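Local coordinates for protein MDM10 isoform 1 (Saccharomyces cerevisiae, PDB 7BTX) that helps tether the endoplasmic reticulum to mitochondria as part of the ERMES complex and acts in late assembly steps of the TOM complex of the mitochondrial outer membrane, at residues A11-T16 / Y185-S190; W18-Q21 / E25-T28. All blocks are in the same frame, centred on the assembly; numbering follows the deposited sequence.

Interaction 1: A11-T16 / Y185-S190; sequences AFYQST and YFQRDS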
ATOM      1  N   ALA D  11      -4.493  20.601  30.539  1.00 53.79           N
ATOM      2  CA  ALA D  11      -3.453  21.552  30.913  1.00 53.79           C
ATOM      3  C   ALA D  11      -4.029  22.946  31.096  1.00 53.79           C
ATOM      4  O   ALA D  11      -3.488  23.752  31.859  1.00 53.79           O
ATOM      5  CB  ALA D  11      -2.347  21.569  29.863  1.00 53.79           C
ATOM      6  N   PHE D  12      -5.118  23.251  30.391  1.00 48.35           N
ATOM      7  CA  PHE D  12      -5.786  24.534  30.570  1.00 48.35           C
ATOM      8  C   PHE D  12      -6.628  24.537  31.834  1.00 48.35           C
ATOM      9  O   PHE D  12      -6.829  25.586  32.454  1.00 48.35           O
ATOM     10  CB  PHE D  12      -6.652  24.837  29.356  1.00 48.35           C
ATOM     11  CG  PHE D  12      -7.228  26.215  29.354  1.00 48.35           C
ATOM     12  CD1 PHE D  12      -6.411  27.317  29.191  1.00 48.35           C
ATOM     13  CD2 PHE D  12      -8.586  26.410  29.504  1.00 48.35           C
ATOM     14  CE1 PHE D  12      -6.938  28.581  29.184  1.00 48.35           C
ATOM     15  CE2 PHE D  12      -9.115  27.674  29.498  1.00 48.35           C
ATOM     16  CZ  PHE D  12      -8.291  28.757  29.338  1.00 48.35           C
ATOM     17  N   TYR D  13      -7.134  23.368  32.224  1.00 49.57           N
ATOM     18  CA  TYR D  13      -7.923  23.253  33.440  1.00 49.57           C
ATOM     19  C   TYR D  13      -7.071  23.398  34.687  1.00 49.57           C
ATOM     20  O   TYR D  13      -7.529  23.991  35.667  1.00 49.57           O
ATOM     21  CB  TYR D  13      -8.640  21.908  33.470  1.00 49.57           C
ATOM     22  CG  TYR D  13      -9.873  21.824  32.604  1.00 49.57           C
ATOM     23  CD1 TYR D  13     -10.315  22.915  31.872  1.00 49.57           C
ATOM     24  CD2 TYR D  13     -10.589  20.647  32.517  1.00 49.57           C
ATOM     25  CE1 TYR D  13     -11.436  22.831  31.086  1.00 49.57           C
ATOM     26  CE2 TYR D  13     -11.713  20.554  31.739  1.00 49.57           C
ATOM     27  CZ  TYR D  13     -12.133  21.649  31.029  1.00 49.57           C
ATOM     28  OH  TYR D  13     -13.253  21.554  30.242  1.00 49.57           O
ATOM     29  N   GLN D  14      -5.853  22.871  34.677  1.00 56.96           N
ATOM     30  CA  GLN D  14      -4.946  22.995  35.806  1.00 56.96           C
ATOM     31  C   GLN D  14      -4.256  24.347  35.858  1.00 56.96           C
ATOM     32  O   GLN D  14      -3.669  24.687  36.888  1.00 56.96           O
ATOM     33  CB  GLN D  14      -3.888  21.891  35.761  1.00 56.96           C
ATOM     34  CG  GLN D  14      -4.438  20.484  35.887  1.00 56.96           C
ATOM     35  CD  GLN D  14      -3.590  19.471  35.148  1.00 56.96           C
ATOM     36  OE1 GLN D  14      -2.435  19.738  34.821  1.00 56.96           O
ATOM     37  NE2 GLN D  14      -4.162  18.307  34.875  1.00 56.96           N
ATOM     38  N   SER D  15      -4.308  25.117  34.775  1.00 57.21           N
ATOM     39  CA  SER D  15      -3.686  26.431  34.733  1.00 57.21           C
ATOM     40  C   SER D  15      -4.636  27.551  35.117  1.00 57.21           C
ATOM     41  O   SER D  15      -4.191  28.558  35.674  1.00 57.21           O
ATOM     42  CB  SER D  15      -3.128  26.708  33.335  1.00 57.21           C
ATOM     43  OG  SER D  15      -2.545  27.994  33.273  1.00 57.21           O
ATOM     44  N   THR D  16      -5.927  27.404  34.831  1.00 52.91           N
ATOM     45  CA  THR D  16      -6.927  28.393  35.195  1.00 52.91           C
ATOM     46  C   THR D  16      -7.749  27.974  36.404  1.00 52.91           C
ATOM     47  O   THR D  16      -8.675  28.697  36.784  1.00 52.91           O
ATOM     48  CB  THR D  16      -7.847  28.674  34.011  1.00 52.91           C
ATOM     49  OG1 THR D  16      -8.622  27.509  33.716  1.00 52.91           O
ATOM     50  CG2 THR D  16      -7.028  29.027  32.805  1.00 52.91           C
ATOM     51  N   TYR D 185     -19.949  22.757  24.687  1.00 45.05           N
ATOM     52  CA  TYR D 185     -19.950  22.382  26.101  1.00 45.05           C
ATOM     53  C   TYR D 185     -20.086  23.661  26.913  1.00 45.05           C
ATOM     54  O   TYR D 185     -19.108  24.386  27.095  1.00 45.05           O
ATOM     55  CB  TYR D 185     -18.683  21.643  26.519  1.00 45.05           C
ATOM     56  CG  TYR D 185     -18.417  20.325  25.846  1.00 45.05           C
ATOM     57  CD1 TYR D 185     -17.886  20.271  24.570  1.00 45.05           C
ATOM     58  CD2 TYR D 185     -18.658  19.134  26.505  1.00 45.05           C
ATOM     59  CE1 TYR D 185     -17.635  19.080  23.961  1.00 45.05           C
ATOM     60  CE2 TYR D 185     -18.410  17.927  25.898  1.00 45.05           C
ATOM     61  CZ  TYR D 185     -17.898  17.911  24.621  1.00 45.05           C
ATOM     62  OH  TYR D 185     -17.638  16.718  23.996  1.00 45.05           O
ATOM     63  N   PHE D 186     -21.279  23.932  27.407  1.00 45.07           N
ATOM     64  CA  PHE D 186     -21.453  24.944  28.432  1.00 45.07           C
ATOM     65  C   PHE D 186     -21.420  24.258  29.786  1.00 45.07           C
ATOM     66  O   PHE D 186     -22.011  23.193  29.957  1.00 45.07           O
ATOM     67  CB  PHE D 186     -22.771  25.684  28.238  1.00 45.07           C
ATOM     68  CG  PHE D 186     -22.938  26.856  29.141  1.00 45.07           C
ATOM     69  CD1 PHE D 186     -22.315  28.053  28.855  1.00 45.07           C
ATOM     70  CD2 PHE D 186     -23.718  26.762  30.279  1.00 45.07           C
ATOM     71  CE1 PHE D 186     -22.469  29.131  29.682  1.00 45.07           C
ATOM     72  CE2 PHE D 186     -23.871  27.839  31.115  1.00 45.07           C
ATOM     73  CZ  PHE D 186     -23.249  29.022  30.815  1.00 45.07           C
ATOM     74  N   GLN D 187     -20.723  24.855  30.746  1.00 46.08           N
ATOM     75  CA  GLN D 187     -20.553  24.196  32.037  1.00 46.08           C
ATOM     76  C   GLN D 187     -20.432  25.221  33.152  1.00 46.08           C
ATOM     77  O   GLN D 187     -19.531  26.061  33.134  1.00 46.08           O
ATOM     78  CB  GLN D 187     -19.338  23.269  32.007  1.00 46.08           C
ATOM     79  CG  GLN D 187     -18.147  23.810  31.256  1.00 46.08           C
ATOM     80  CD  GLN D 187     -17.108  22.757  30.979  1.00 46.08           C
ATOM     81  OE1 GLN D 187     -17.209  21.632  31.460  1.00 46.08           O
ATOM     82  NE2 GLN D 187     -16.106  23.109  30.188  1.00 46.08           N
ATOM     83  N   ARG D 188     -21.336  25.139  34.129  1.00 52.88           N
ATOM     84  CA  ARG D 188     -21.354  26.064  35.259  1.00 52.88           C
ATOM     85  C   ARG D 188     -20.837  25.339  36.497  1.00 52.88           C
ATOM     86  O   ARG D 188     -21.509  24.503  37.091  1.00 52.88           O
ATOM     87  CB  ARG D 188     -22.755  26.617  35.483  1.00 52.88           C
ATOM     88  CG  ARG D 188     -22.858  27.509  36.713  1.00 52.88           C
ATOM     89  CD  ARG D 188     -24.040  28.456  36.643  1.00 52.88           C
ATOM     90  NE  ARG D 188     -25.251  27.869  37.206  1.00 52.88           N
ATOM     91  CZ  ARG D 188     -26.386  27.713  36.535  1.00 52.88           C
ATOM     92  NH1 ARG D 188     -26.468  28.107  35.271  1.00 52.88           N
ATOM     93  NH2 ARG D 188     -27.440  27.169  37.129  1.00 52.88           N
ATOM     94  N   ASP D 189     -19.619  25.684  36.889  1.00 57.77           N
ATOM     95  CA  ASP D 189     -19.035  25.112  38.092  1.00 57.77           C
ATOM     96  C   ASP D 189     -19.599  25.786  39.331  1.00 57.77           C
ATOM     97  O   ASP D 189     -20.104  26.907  39.276  1.00 57.77           O
ATOM     98  CB  ASP D 189     -17.518  25.271  38.075  1.00 57.77           C
ATOM     99  CG  ASP D 189     -16.817  24.338  39.035  1.00 57.77           C
ATOM    100  OD1 ASP D 189     -17.465  23.382  39.499  1.00 57.77           O
ATOM    101  OD2 ASP D 189     -15.627  24.564  39.334  1.00 57.77           O
ATOM    102  N   SER D 190     -19.535  25.074  40.449  1.00 61.34           N
ATOM    103  CA  SER D 190     -19.745  25.628  41.776  1.00 61.34           C
ATOM    104  C   SER D 190     -18.788  24.894  42.702  1.00 61.34           C
ATOM    105  O   SER D 190     -17.854  24.243  42.227  1.00 61.34           O
ATOM    106  CB  SER D 190     -21.195  25.473  42.224  1.00 61.34           C
ATOM    107  OG  SER D 190     -21.309  25.654  43.622  1.00 61.34           O
TER

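Interaction 2: W18-Q21 / E25-T28; sequences WSTQ and EDIT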
ATOM      1  N   TRP D  18      -9.879  25.170  37.002  1.00 52.38           N
ATOM      2  CA  TRP D  18     -11.265  24.825  36.723  1.00 52.38           C
ATOM      3  C   TRP D  18     -11.767  23.688  37.600  1.00 52.38           C
ATOM      4  O   TRP D  18     -12.983  23.574  37.807  1.00 52.38           O
ATOM      5  CB  TRP D  18     -11.429  24.464  35.245  1.00 52.38           C
ATOM      6  CG  TRP D  18     -12.825  24.091  34.845  1.00 52.38           C
ATOM      7  CD1 TRP D  18     -13.239  22.890  34.362  1.00 52.38           C
ATOM      8  CD2 TRP D  18     -13.991  24.919  34.905  1.00 52.38           C
ATOM      9  NE1 TRP D  18     -14.585  22.914  34.111  1.00 52.38           N
ATOM     10  CE2 TRP D  18     -15.069  24.151  34.436  1.00 52.38           C
ATOM     11  CE3 TRP D  18     -14.226  26.236  35.303  1.00 52.38           C
ATOM     12  CZ2 TRP D  18     -16.357  24.655  34.355  1.00 52.38           C
ATOM     13  CZ3 TRP D  18     -15.499  26.728  35.225  1.00 52.38           C
ATOM     14  CH2 TRP D  18     -16.548  25.946  34.747  1.00 52.38           C
ATOM     15  N   SER D  19     -10.848  22.880  38.145  1.00 62.19           N
ATOM     16  CA  SER D  19     -11.131  21.771  39.057  1.00 62.19           C
ATOM     17  C   SER D  19     -12.058  20.732  38.437  1.00 62.19           C
ATOM     18  O   SER D  19     -13.215  20.602  38.846  1.00 62.19           O
ATOM     19  CB  SER D  19     -11.702  22.272  40.390  1.00 62.19           C
ATOM     20  OG  SER D  19     -13.074  22.601  40.258  1.00 62.19           O
ATOM     21  N   THR D  20     -11.568  20.011  37.425  1.00 64.55           N
ATOM     22  CA  THR D  20     -12.332  18.983  36.726  1.00 64.55           C
ATOM     23  C   THR D  20     -12.418  17.660  37.485  1.00 64.55           C
ATOM     24  O   THR D  20     -12.829  16.651  36.899  1.00 64.55           O
ATOM     25  CB  THR D  20     -11.735  18.736  35.344  1.00 64.55           C
ATOM     26  OG1 THR D  20     -12.427  17.654  34.711  1.00 64.55           O
ATOM     27  CG2 THR D  20     -10.262  18.381  35.464  1.00 64.55           C
ATOM     28  N   GLN D  21     -12.032  17.621  38.763  1.00 68.24           N
ATOM     29  CA  GLN D  21     -12.287  16.431  39.569  1.00 68.24           C
ATOM     30  C   GLN D  21     -13.778  16.275  39.843  1.00 68.24           C
ATOM     31  O   GLN D  21     -14.274  15.160  40.040  1.00 68.24           O
ATOM     32  CB  GLN D  21     -11.484  16.474  40.877  1.00 68.24           C
ATOM     33  CG  GLN D  21     -11.852  17.588  41.856  1.00 68.24           C
ATOM     34  CD  GLN D  21     -11.008  18.833  41.664  1.00 68.24           C
ATOM     35  OE1 GLN D  21     -10.331  18.984  40.650  1.00 68.24           O
ATOM     36  NE2 GLN D  21     -11.043  19.728  42.642  1.00 68.24           N
ATOM     37  N   GLU D  25     -16.966  13.075  33.947  1.00 63.84           N
ATOM     38  CA  GLU D  25     -16.263  12.255  32.975  1.00 63.84           C
ATOM     39  C   GLU D  25     -14.988  11.769  33.637  1.00 63.84           C
ATOM     40  O   GLU D  25     -14.249  10.953  33.078  1.00 63.84           O
ATOM     41  CB  GLU D  25     -15.972  13.039  31.697  1.00 63.84           C
ATOM     42  CG  GLU D  25     -15.292  14.368  31.933  1.00 63.84           C
ATOM     43  CD  GLU D  25     -14.777  14.994  30.658  1.00 63.84           C
ATOM     44  OE1 GLU D  25     -14.900  14.360  29.591  1.00 63.84           O
ATOM     45  OE2 GLU D  25     -14.251  16.123  30.723  1.00 63.84           O
ATOM     46  N   ASP D  26     -14.740  12.269  34.846  1.00 61.95           N
ATOM     47  CA  ASP D  26     -13.607  11.864  35.660  1.00 61.95           C
ATOM     48  C   ASP D  26     -14.086  11.235  36.954  1.00 61.95           C
ATOM     49  O   ASP D  26     -13.355  11.213  37.948  1.00 61.95           O
ATOM     50  CB  ASP D  26     -12.692  13.046  35.963  1.00 61.95           C
ATOM     51  CG  ASP D  26     -12.006  13.585  34.727  1.00 61.95           C
ATOM     52  OD1 ASP D  26     -12.381  14.684  34.271  1.00 61.95           O
ATOM     53  OD2 ASP D  26     -11.085  12.917  34.217  1.00 61.95           O
ATOM     54  N   ILE D  27     -15.319  10.733  36.963  1.00 60.78           N
ATOM     55  CA  ILE D  27     -15.886  10.103  38.147  1.00 60.78           C
ATOM     56  C   ILE D  27     -15.416   8.654  38.184  1.00 60.78           C
ATOM     57  O   ILE D  27     -15.029   8.144  39.240  1.00 60.78           O
ATOM     58  CB  ILE D  27     -17.423  10.261  38.176  1.00 60.78           C
ATOM     59  CG1 ILE D  27     -18.039   9.547  39.371  1.00 60.78           C
ATOM     60  CG2 ILE D  27     -18.084   9.870  36.850  1.00 60.78           C
ATOM     61  CD1 ILE D  27     -19.333  10.157  39.814  1.00 60.78           C
ATOM     62  N   THR D  28     -15.417   7.989  37.033  1.00 61.57           N
ATOM     63  CA  THR D  28     -14.686   6.742  36.849  1.00 61.57           C
ATOM     64  C   THR D  28     -13.451   7.088  36.040  1.00 61.57           C
ATOM     65  O   THR D  28     -13.437   6.929  34.821  1.00 61.57           O
ATOM     66  CB  THR D  28     -15.529   5.706  36.116  1.00 61.57           C
ATOM     67  OG1 THR D  28     -16.025   6.273  34.898  1.00 61.57           O
ATOM     68  CG2 THR D  28     -16.701   5.270  36.966  1.00 61.57           C
TER

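Interaction 1: A11-T16 / Y185-S190
Tyr13 and Gln187 reach for each other from opposite directions, the phenol off helix 5-16 and the carboxamide off strand 179-189, and they meet at a single polar point. NE2 of Gln187 gives a hydrogen bond to OH of Tyr13 at 3.2 Å, with an N-H...O angle of 151°. The flat groups do not stack: ring and amide planes stand 66° apart, and the amide comes to the ring obliquely. Even the nearest CA atoms, those of Tyr13 and Asp189, are 12.2 Å apart, and the contact is made by side chains alone. The CA-CB bond of Gln187 already points at the helix. Its CG lies between backbone N and carbonyl carbon (chi1 39°), and the chain then runs out extended, carrying the amide to the phenol. Shortening this glutamine to an alanine removes the amide, which is likely to leave the Tyr13 hydroxyl without this donor and to open a gap between helix and strand. The same hydroxyl also makes a weak hydrogen bond to Gln166 OE1 on strand 165-174. Within the helix, Thr16 OG1 and Thr16 N both bond to Phe12 O, approaching from opposite faces of its carbonyl plane, while Thr16 CG2 sits 3.6 Å above the plane of the Phe12 ring, offset toward its rim. The case illustrates how a directional polar link can add to the packing of Phe12 on Ile158 and Tyr13 on Met168 in holding an N-terminal helix inside a barrel, as in other mitochondrial beta barrels of the porin type.

Interaction 2: W18-Q21 / E25-T28
Thr20 OG1 donates a hydrogen bond of 3.0 Å to Asp26 OD1, the one hydrogen bond between segments 18-21 and 25-28. It bridges a short loop lying between helix 5-16 and helix 30-33 within the mitochondrial beta barrel. Such a case shows how one hydroxyl and one carboxylate can draw an irregular segment back toward itself without any backbone ladder. The two side chains cross at about a right angle. In Thr20 the hydroxyl is trans to the backbone N (chi1 175°), which turns it to the carboxylate and places CG2 between the backbone N and the carbonyl carbon. Asp26 receives the donor on the anti side of OD1, 33° out of the carboxylate plane. Further along, Ile27 packs on Thr251 and Arg253 of strand 245-258, and Glu25 O accepts a hydrogen bond from Arg32 NH2, so the second arm of the loop is tied both to the barrel wall and to the following helix. On the first arm, Ser19 OG hydrogen-bonds to Trp18 O, meeting it well off the straight line of the carbonyl, at a C=O...O angle of 103°.

How the interactions relate
The two interactions lie about 10 Å apart, centre to centre, and in sequence interaction 2 is nested within the loop that interaction 1 closes: helix residues 11-16 come first, then 18-21 and 25-28, and finally 185-190. They meet directly through a probable hydrogen bond from Trp18 N to Tyr13 O and through the Trp18 ring, which meets that of Tyr13 and also packs on Gln187 O. Asp189 touches Trp18 and Ser19 as well. The helix thus packs on strands 152-162, 165-174 and 179-189, and segment 25-28 on strands 209-211 and 245-258, so that the N-terminal region touches several strands of the barrel wall.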